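Local coordinates for protein L-lysine 6-oxidase (Marinomonas mediterranea, PDB 3WEU) that oxidises the epsilon-amino group of L-lysine with a cysteine tryptophylquinone cofactor, releasing ammonium and the hydrogen peroxide that makes it antibacterial, at residues 3-15 / 431-443. Residues are numbered along the deposited sequence; the frame is centred on the assembly and turned at random.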
ATOM      1  N   LEU A   3      -0.051  44.413 -36.099  1.00 26.36           N
ATOM      2  CA  LEU A   3      -1.220  43.488 -36.079  1.00 24.23           C
ATOM      3  C   LEU A   3      -1.559  43.156 -34.621  1.00 23.55           C
ATOM      4  O   LEU A   3      -0.700  43.297 -33.801  1.00 21.02           O
ATOM      5  CB  LEU A   3      -0.800  42.228 -36.699  1.00 24.70           C
ATOM      6  CG  LEU A   3      -0.321  42.273 -38.119  1.00 28.19           C
ATOM      7  CD1 LEU A   3       0.180  40.886 -38.459  1.00 29.88           C
ATOM      8  CD2 LEU A   3      -1.455  42.696 -39.016  1.00 31.14           C
ATOM      9  N   SER A   4      -2.747  42.641 -34.292  1.00 20.94           N
ATOM     10  CA  SER A   4      -2.924  42.097 -32.947  1.00 21.71           C
ATOM     11  C   SER A   4      -3.636  40.778 -33.133  1.00 21.07           C
ATOM     12  O   SER A   4      -4.376  40.585 -34.080  1.00 20.75           O
ATOM     13  CB  SER A   4      -3.679  43.109 -32.081  1.00 24.80           C
ATOM     14  OG  SER A   4      -4.936  43.159 -32.627  1.00 27.22           O
ATOM     15  N   VAL A   5      -3.313  39.835 -32.277  1.00 20.17           N
ATOM     16  CA  VAL A   5      -3.960  38.531 -32.255  1.00 21.39           C
ATOM     17  C   VAL A   5      -4.880  38.479 -31.028  1.00 20.89           C
ATOM     18  O   VAL A   5      -4.541  38.984 -29.946  1.00 19.36           O
ATOM     19  CB  VAL A   5      -2.899  37.454 -32.161  1.00 21.70           C
ATOM     20  CG1 VAL A   5      -3.473  36.056 -31.896  1.00 20.29           C
ATOM     21  CG2 VAL A   5      -2.004  37.482 -33.399  1.00 22.61           C
ATOM     22  N   HIS A   6      -6.068  37.971 -31.241  1.00 17.64           N
ATOM     23  CA  HIS A   6      -7.000  37.750 -30.140  1.00 18.73           C
ATOM     24  C   HIS A   6      -7.591  36.341 -30.206  1.00 17.85           C
ATOM     25  O   HIS A   6      -7.883  35.825 -31.310  1.00 20.41           O
ATOM     26  CB  HIS A   6      -8.097  38.773 -30.133  1.00 18.53           C
ATOM     27  CG  HIS A   6      -7.605  40.166 -29.961  1.00 20.32           C
ATOM     28  ND1 HIS A   6      -7.156  40.645 -28.749  1.00 20.51           N
ATOM     29  CD2 HIS A   6      -7.493  41.200 -30.846  1.00 24.87           C
ATOM     30  CE1 HIS A   6      -6.734  41.893 -28.908  1.00 24.45           C
ATOM     31  NE2 HIS A   6      -6.951  42.255 -30.165  1.00 24.85           N
ATOM     32  N   PRO A   7      -7.855  35.742 -29.049  1.00 17.38           N
ATOM     33  CA  PRO A   7      -7.599  36.320 -27.703  1.00 17.40           C
ATOM     34  C   PRO A   7      -6.071  36.409 -27.377  1.00 18.91           C
ATOM     35  O   PRO A   7      -5.258  35.682 -27.916  1.00 18.42           O
ATOM     36  CB  PRO A   7      -8.200  35.259 -26.759  1.00 18.47           C
ATOM     37  CG  PRO A   7      -8.058  33.973 -27.506  1.00 17.58           C
ATOM     38  CD  PRO A   7      -8.398  34.370 -28.962  1.00 16.22           C
ATOM     39  N   SER A   8      -5.710  37.299 -26.473  1.00 17.68           N
ATOM     40  CA  SER A   8      -4.314  37.368 -25.978  1.00 18.15           C
ATOM     41  C   SER A   8      -3.874  36.104 -25.224  1.00 17.32           C
ATOM     42  O   SER A   8      -2.670  35.700 -25.276  1.00 17.89           O
ATOM     43  CB  SER A   8      -4.167  38.636 -25.124  1.00 19.48           C
ATOM     44  OG  SER A   8      -4.882  38.496 -23.929  1.00 17.91           O
ATOM     45  N   ILE A   9      -4.796  35.453 -24.518  1.00 15.16           N
ATOM     46  CA  ILE A   9      -4.512  34.227 -23.865  1.00 14.75           C
ATOM     47  C   ILE A   9      -5.631  33.255 -24.233  1.00 16.32           C
ATOM     48  O   ILE A   9      -6.718  33.362 -23.730  1.00 14.10           O
ATOM     49  CB  ILE A   9      -4.388  34.366 -22.330  1.00 15.17           C
ATOM     50  CG1 ILE A   9      -3.254  35.332 -21.930  1.00 17.43           C
ATOM     51  CG2 ILE A   9      -4.084  33.004 -21.738  1.00 15.47           C
ATOM     52  CD1 ILE A   9      -3.201  35.729 -20.434  1.00 19.47           C
ATOM     53  N   GLY A  10      -5.348  32.302 -25.113  1.00 16.59           N
ATOM     54  CA  GLY A  10      -6.371  31.342 -25.516  1.00 17.57           C
ATOM     55  C   GLY A  10      -6.569  30.246 -24.481  1.00 17.56           C
ATOM     56  O   GLY A  10      -5.687  29.967 -23.674  1.00 15.15           O
ATOM     57  N   VAL A  11      -7.740  29.618 -24.526  1.00 16.46           N
ATOM     58  CA  VAL A  11      -8.052  28.570 -23.616  1.00 15.72           C
ATOM     59  C   VAL A  11      -8.673  27.417 -24.323  1.00 16.15           C
ATOM     60  O   VAL A  11      -9.689  27.592 -24.947  1.00 17.11           O
ATOM     61  CB  VAL A  11      -9.011  29.094 -22.513  1.00 18.15           C
ATOM     62  CG1 VAL A  11      -9.493  27.941 -21.615  1.00 20.26           C
ATOM     63  CG2 VAL A  11      -8.306  30.192 -21.713  1.00 18.06           C
ATOM     64  N   ALA A  12      -8.071  26.247 -24.213  1.00 14.52           N
ATOM     65  CA  ALA A  12      -8.620  25.019 -24.737  1.00 16.04           C
ATOM     66  C   ALA A  12      -8.823  24.089 -23.554  1.00 16.45           C
ATOM     67  O   ALA A  12      -8.216  24.283 -22.465  1.00 14.99           O
ATOM     68  CB  ALA A  12      -7.652  24.376 -25.721  1.00 18.51           C
ATOM     69  N   ARG A  13      -9.616  23.042 -23.764  0.50 16.51           N
ATOM     70  CA  ARG A  13      -9.840  22.100 -22.705  0.50 17.03           C
ATOM     71  C   ARG A  13      -9.723  20.678 -23.171  0.50 16.46           C
ATOM     72  O   ARG A  13     -10.161  20.313 -24.267  0.50 16.62           O
ATOM     73  CB  ARG A  13     -11.169  22.370 -22.019  0.50 19.04           C
ATOM     74  CG  ARG A  13     -11.254  23.812 -21.571  0.50 21.09           C
ATOM     75  CD  ARG A  13     -12.418  24.129 -20.657  0.50 23.24           C
ATOM     76  NE  ARG A  13     -11.836  24.168 -19.344  0.50 27.70           N
ATOM     77  CZ  ARG A  13     -11.456  25.259 -18.694  0.50 28.22           C
ATOM     78  NH1 ARG A  13     -11.658  26.470 -19.179  0.50 27.62           N
ATOM     79  NH2 ARG A  13     -10.882  25.100 -17.524  0.50 28.42           N
ATOM     80  N   LEU A  14      -9.136  19.879 -22.309  1.00 14.81           N
ATOM     81  CA  LEU A  14      -8.885  18.488 -22.579  1.00 15.27           C
ATOM     82  C   LEU A  14     -10.151  17.721 -22.919  1.00 16.81           C
ATOM     83  O   LEU A  14     -11.233  18.001 -22.379  1.00 15.85           O
ATOM     84  CB  LEU A  14      -8.307  17.826 -21.301  1.00 16.53           C
ATOM     85  CG  LEU A  14      -7.004  18.324 -20.758  1.00 15.86           C
ATOM     86  CD1 LEU A  14      -6.689  17.527 -19.508  1.00 17.16           C
ATOM     87  CD2 LEU A  14      -5.895  18.199 -21.835  1.00 17.94           C
ATOM     88  N   GLY A  15      -9.999  16.712 -23.760  1.00 15.21           N
ATOM     89  CA  GLY A  15     -11.088  15.821 -24.098  1.00 15.84           C
ATOM     90  C   GLY A  15     -10.563  14.489 -24.628  1.00 15.89           C
ATOM     91  O   GLY A  15      -9.645  14.444 -25.474  1.00 17.19           O
ATOM     92  N   VAL A 431     -10.219  46.955 -23.274  1.00 22.19           N
ATOM     93  CA  VAL A 431      -9.861  45.552 -23.263  1.00 23.57           C
ATOM     94  C   VAL A 431     -10.811  44.956 -24.285  1.00 25.61           C
ATOM     95  O   VAL A 431     -12.018  45.164 -24.219  1.00 26.31           O
ATOM     96  CB  VAL A 431     -10.161  44.915 -21.883  1.00 21.89           C
ATOM     97  CG1 VAL A 431      -9.878  43.468 -21.887  1.00 24.02           C
ATOM     98  CG2 VAL A 431      -9.284  45.592 -20.824  1.00 22.75           C
ATOM     99  N   SER A 432     -10.292  44.234 -25.244  1.00 23.36           N
ATOM    100  CA  SER A 432     -11.135  43.553 -26.214  1.00 22.38           C
ATOM    101  C   SER A 432     -12.030  42.530 -25.546  1.00 21.77           C
ATOM    102  O   SER A 432     -11.585  41.788 -24.701  1.00 19.42           O
ATOM    103  CB  SER A 432     -10.199  42.833 -27.223  1.00 24.45           C
ATOM    104  OG  SER A 432     -10.933  41.940 -28.026  1.00 24.30           O
ATOM    105  N   ASP A 433     -13.280  42.399 -26.006  1.00 21.54           N
ATOM    106  CA  ASP A 433     -14.124  41.272 -25.608  1.00 24.19           C
ATOM    107  C   ASP A 433     -13.585  39.914 -25.876  1.00 22.36           C
ATOM    108  O   ASP A 433     -13.846  38.960 -25.145  1.00 19.15           O
ATOM    109  CB  ASP A 433     -15.471  41.342 -26.337  1.00 27.73           C
ATOM    110  CG  ASP A 433     -16.344  42.419 -25.794  1.00 33.33           C
ATOM    111  OD1 ASP A 433     -16.051  42.962 -24.676  1.00 32.95           O
ATOM    112  OD2 ASP A 433     -17.358  42.704 -26.470  1.00 40.08           O
ATOM    113  N   MET A 434     -12.811  39.779 -26.954  1.00 21.51           N
ATOM    114  CA  MET A 434     -12.241  38.461 -27.268  1.00 22.32           C
ATOM    115  C   MET A 434     -11.177  38.032 -26.243  1.00 19.98           C
ATOM    116  O   MET A 434     -11.031  36.814 -25.893  1.00 20.58           O
ATOM    117  CB  MET A 434     -11.608  38.530 -28.648  1.00 26.78           C
ATOM    118  CG  MET A 434     -12.626  38.875 -29.733  1.00 31.51           C
ATOM    119  SD  MET A 434     -11.709  38.855 -31.339  1.00 33.54           S
ATOM    120  CE  MET A 434     -11.310  37.155 -31.296  1.00 31.03           C
ATOM    121  N   ASP A 435     -10.571  39.046 -25.612  1.00 17.77           N
ATOM    122  CA  ASP A 435      -9.582  38.771 -24.608  1.00 16.49           C
ATOM    123  C   ASP A 435     -10.235  38.387 -23.276  1.00 17.81           C
ATOM    124  O   ASP A 435      -9.678  37.607 -22.532  1.00 18.94           O
ATOM    125  CB  ASP A 435      -8.697  39.976 -24.359  1.00 16.29           C
ATOM    126  CG  ASP A 435      -7.711  40.236 -25.494  1.00 18.76           C
ATOM    127  OD1 ASP A 435      -7.569  39.358 -26.391  1.00 16.37           O
ATOM    128  OD2 ASP A 435      -7.082  41.345 -25.432  1.00 22.40           O
ATOM    129  N   THR A 436     -11.401  38.941 -22.982  1.00 17.20           N
ATOM    130  CA  THR A 436     -12.052  38.555 -21.719  1.00 18.38           C
ATOM    131  C   THR A 436     -12.741  37.197 -21.821  1.00 20.11           C
ATOM    132  O   THR A 436     -12.874  36.489 -20.807  1.00 17.44           O
ATOM    133  CB  THR A 436     -13.008  39.653 -21.259  1.00 18.60           C
ATOM    134  OG1 THR A 436     -14.073  39.795 -22.194  1.00 17.22           O
ATOM    135  CG2 THR A 436     -12.270  40.947 -21.102  1.00 19.21           C
ATOM    136  N   ALA A 437     -13.188  36.821 -23.036  1.00 16.50           N
ATOM    137  CA  ALA A 437     -14.020  35.651 -23.203  1.00 18.92           C
ATOM    138  C   ALA A 437     -13.267  34.368 -23.014  1.00 18.85           C
ATOM    139  O   ALA A 437     -13.908  33.371 -22.800  1.00 22.03           O
ATOM    140  CB  ALA A 437     -14.670  35.610 -24.569  1.00 18.80           C
ATOM    141  N   SER A 438     -11.948  34.374 -23.149  1.00 16.03           N
ATOM    142  CA  SER A 438     -11.203  33.161 -22.952  1.00 16.15           C
ATOM    143  C   SER A 438     -10.952  32.973 -21.465  1.00 15.62           C
ATOM    144  O   SER A 438     -11.483  32.033 -20.821  1.00 16.45           O
ATOM    145  CB  SER A 438      -9.875  33.225 -23.720  1.00 16.99           C
ATOM    146  OG  SER A 438      -9.218  34.454 -23.431  1.00 14.91           O
ATOM    147  N   ILE A 439     -10.142  33.869 -20.917  1.00 15.29           N
ATOM    148  CA  ILE A 439      -9.697  33.731 -19.536  1.00 14.38           C
ATOM    149  C   ILE A 439     -10.749  34.113 -18.508  1.00 14.79           C
ATOM    150  O   ILE A 439     -10.607  33.776 -17.348  1.00 15.15           O
ATOM    151  CB  ILE A 439      -8.383  34.450 -19.278  1.00 13.62           C
ATOM    152  CG1 ILE A 439      -8.453  35.892 -19.680  1.00 13.39           C
ATOM    153  CG2 ILE A 439      -7.269  33.755 -20.042  1.00 14.37           C
ATOM    154  CD1 ILE A 439      -7.292  36.675 -19.062  1.00 15.17           C
ATOM    155  N   GLY A 440     -11.819  34.767 -18.922  1.00 14.63           N
ATOM    156  CA  GLY A 440     -12.947  35.050 -18.019  1.00 13.17           C
ATOM    157  C   GLY A 440     -13.670  33.771 -17.661  1.00 14.12           C
ATOM    158  O   GLY A 440     -14.376  33.738 -16.638  1.00 12.29           O
ATOM    159  N   ASN A 441     -13.408  32.711 -18.434  1.00 12.86           N
ATOM    160  CA  ASN A 441     -13.910  31.368 -18.086  1.00 14.70           C
ATOM    161  C   ASN A 441     -12.971  30.502 -17.263  1.00 14.89           C
ATOM    162  O   ASN A 441     -13.228  29.321 -17.101  1.00 14.66           O
ATOM    163  CB  ASN A 441     -14.351  30.700 -19.368  1.00 14.87           C
ATOM    164  CG  ASN A 441     -15.554  31.409 -19.958  1.00 16.04           C
ATOM    165  OD1 ASN A 441     -16.510  31.656 -19.242  1.00 15.04           O
ATOM    166  ND2 ASN A 441     -15.506  31.740 -21.224  1.00 16.78           N
ATOM    167  N   CYS A 442     -11.864  31.093 -16.787  1.00 15.15           N
ATOM    168  CA  CYS A 442     -10.922  30.422 -15.890  1.00 15.19           C
ATOM    169  C   CYS A 442     -10.960  31.039 -14.497  1.00 14.21           C
ATOM    170  O   CYS A 442     -11.372  32.203 -14.295  1.00 12.79           O
ATOM    171  CB  CYS A 442      -9.517  30.613 -16.389  1.00 16.54           C
ATOM    172  SG  CYS A 442      -9.172  29.863 -18.039  1.00 17.91           S
ATOM    173  N   VAL A 443     -10.594  30.226 -13.543  1.00 14.65           N
ATOM    174  CA  VAL A 443     -10.567  30.612 -12.147  1.00 15.39           C
ATOM    175  C   VAL A 443      -9.517  31.730 -11.924  1.00 15.60           C
ATOM    176  O   VAL A 443      -8.377  31.630 -12.358  1.00 16.83           O
ATOM    177  CB  VAL A 443     -10.236  29.370 -11.247  1.00 15.36           C
ATOM    178  CG1 VAL A 443      -9.806  29.826  -9.832  1.00 15.43           C
ATOM    179  CG2 VAL A 443     -11.469  28.468 -11.151  1.00 14.99           C
TER
HETATM  180  O   HOH W   1      -7.060  36.644 -23.276  1.00 16.25           O
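One carboxylate oxygen of D435 grips the break in strand 4-13, taking hydrogen bonds from the ring of H6 and the backbone of S8. H6 ND1 lies 2.7 Å from D435 OD1 in a nearly straight bond (165°); OD1 sits near the imidazole plane and is met on its syn side, though tilted out of the carboxylate plane. S8 N reaches the same OD1 at 2.8 Å from above the opposite face. Aspartate suits this place because its short side chain, leaning beside its own backbone N (chi1 -73°), brings an acceptor to where the strand is broken at P7 and S8, with a cis peptide before P7. The nearby carboxylate would probably stabilise a protonated imidazole.

Further along, the hydroxyl of S438 donates to I9 O (OG to O 2.7 Å), a bond that the small serine can make with the helix close to the strand. A water accepts from I9 N and donates to D435 O, so both backbone polar groups of I9 are served from the helix side.

S432, the N-cap of helix 433-439, lays its CB over a face of the H6 ring in a CH-pi contact. Among apolar contacts, M434's flexible, unbranched chain bends at chi3 to bring CE to 3.8 Å from H6 CB. Branched I9 and I439 meet through their CG2 methyls at 3.7 Å, and V11, its CB directed at the helix, rests CG2 against C442 SG at 3.8 Å. Behind I439 lies helix 261-272.

The whole is a helix-on-sheet packing, strand 9-13 and helix 433-439 running 37° apart: the C-terminal family region covers the N-terminal region's β-sheet, between whose strands 58-66 and 237-247 strand 4-13 runs.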